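Side-chain contact in FI20010p1 (Drosophila melanogaster, PDB 7CFB), which probably acts in piRNA amplification and gene silencing, with an extended Tudor (eTud) domain among its modules: residues His170-Val173 with Asn174-Ile177. Sequence-based numbering, arbitrary orientation.
Sequences HCFV and NTYI
The Phe172 ring meets Thr175 at one edge: OG1 lies near the ring plane, 4.0 Å from CD1 of Phe172 and 3.7 Å from its CB. CG1 of Val173 lies over one face of the other flat group, the Asn174 amide, 3.8 Å from its ND2; Val173 puts that methyl there by turning it anti to its backbone N (chi1 168°). Both groups belong to a type II beta turn, Phe172 to Thr175, with Asn174 in third position at positive phi (68°). The turn's own bond, Thr175 N to Phe172 O, is weak at 3.3 Å and bent. The Thr175 hydroxyl doubles it, OG1 donating to the same Phe172 O in a short bond, 2.5 Å, from 27° out of the carbonyl plane. With an alanine in place of Thr175, Phe172 O would probably lose the hydroxyl bond and lean on the weak amide one, the turn less firmly closed. In the extended Tudor fold this turn links helix 166-169 to strand 176-184, and Asn174 and Thr175 both make backbone hydrogen bonds with Leu54 of strand 49-57. The buried Asn174 side chain touches Ile224 and Thr228 of helix 215-228, where ND2 is hydrogen-bonded to Asp225 OD1.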
loop_
_atom_site.group_PDB
_atom_site.type_symbol
_atom_site.label_atom_id
_atom_site.label_comp_id
_atom_site.label_asym_id
_atom_site.label_seq_id
_atom_site.Cartn_x
_atom_site.Cartn_y
_atom_site.Cartn_z
ATOM N N HIS A 170 10.949 5.471 -11.256
ATOM C CA HIS A 170 9.841 6.213 -10.614
ATOM C C HIS A 170 8.732 6.533 -11.612
ATOM O O HIS A 170 7.603 6.532 -11.202
ATOM C CB HIS A 170 10.352 7.472 -9.922
ATOM C CG HIS A 170 9.282 8.132 -9.140
ATOM N ND1 HIS A 170 8.323 8.898 -9.721
ATOM C CD2 HIS A 170 8.978 8.090 -7.835
ATOM C CE1 HIS A 170 7.489 9.320 -8.811
ATOM N NE2 HIS A 170 7.866 8.849 -7.656
ATOM N N CYS A 171 9.068 6.732 -12.890
ATOM C CA CYS A 171 8.046 7.054 -13.927
ATOM C C CYS A 171 7.213 5.809 -14.264
ATOM O O CYS A 171 6.080 5.972 -14.756
ATOM C CB CYS A 171 8.709 7.583 -15.194
ATOM S SG CYS A 171 10.325 8.348 -14.897
ATOM N N PHE A 172 7.765 4.618 -14.006
ATOM C CA PHE A 172 7.100 3.321 -14.287
ATOM C C PHE A 172 6.251 2.828 -13.112
ATOM O O PHE A 172 5.827 1.693 -13.137
ATOM C CB PHE A 172 8.115 2.296 -14.773
ATOM C CG PHE A 172 8.549 2.596 -16.170
ATOM C CD1 PHE A 172 7.612 2.684 -17.181
ATOM C CD2 PHE A 172 9.859 2.913 -16.456
ATOM C CE1 PHE A 172 7.986 2.996 -18.473
ATOM C CE2 PHE A 172 10.224 3.239 -17.748
ATOM C CZ PHE A 172 9.294 3.277 -18.751
ATOM N N VAL A 173 6.008 3.669 -12.111
ATOM C CA VAL A 173 5.124 3.286 -10.973
ATOM C C VAL A 173 3.704 3.065 -11.512
ATOM O O VAL A 173 3.293 3.780 -12.413
ATOM C CB VAL A 173 5.189 4.314 -9.829
ATOM C CG1 VAL A 173 4.119 4.131 -8.776
ATOM C CG2 VAL A 173 6.529 4.302 -9.143
ATOM N N ASN A 174 3.012 2.065 -10.980
ATOM C CA ASN A 174 1.646 1.657 -11.375
ATOM C C ASN A 174 1.660 1.067 -12.781
ATOM O O ASN A 174 0.700 1.217 -13.453
ATOM C CB ASN A 174 0.572 2.720 -11.132
ATOM C CG ASN A 174 0.336 3.004 -9.673
ATOM O OD1 ASN A 174 0.106 2.093 -8.901
ATOM N ND2 ASN A 174 0.387 4.263 -9.293
ATOM N N THR A 175 2.763 0.453 -13.179
ATOM C CA THR A 175 2.833 -0.301 -14.445
ATOM C C THR A 175 3.381 -1.696 -14.143
ATOM O O THR A 175 4.006 -1.864 -13.111
ATOM C CB THR A 175 3.679 0.388 -15.519
ATOM O OG1 THR A 175 5.038 0.346 -15.127
ATOM C CG2 THR A 175 3.257 1.811 -15.792
ATOM N N TYR A 176 3.090 -2.658 -15.004
ATOM C CA TYR A 176 3.640 -4.018 -14.844
ATOM C C TYR A 176 5.078 -4.044 -15.354
ATOM O O TYR A 176 5.339 -3.525 -16.406
ATOM C CB TYR A 176 2.787 -5.065 -15.553
ATOM C CG TYR A 176 1.496 -5.397 -14.869
ATOM C CD1 TYR A 176 1.431 -6.392 -13.922
ATOM C CD2 TYR A 176 0.341 -4.719 -15.175
ATOM C CE1 TYR A 176 0.248 -6.691 -13.283
ATOM C CE2 TYR A 176 -0.849 -5.010 -14.553
ATOM C CZ TYR A 176 -0.897 -6.002 -13.610
ATOM O OH TYR A 176 -2.068 -6.282 -13.001
ATOM N N ILE A 177 5.968 -4.640 -14.581
ATOM C CA ILE A 177 7.393 -4.802 -14.964
ATOM C C ILE A 177 7.803 -6.257 -14.769
ATOM O O ILE A 177 7.042 -7.015 -14.200
ATOM C CB ILE A 177 8.319 -3.875 -14.161
ATOM C CG1 ILE A 177 8.340 -4.187 -12.670
ATOM C CG2 ILE A 177 8.010 -2.426 -14.424
ATOM C CD1 ILE A 177 9.458 -3.516 -11.940
#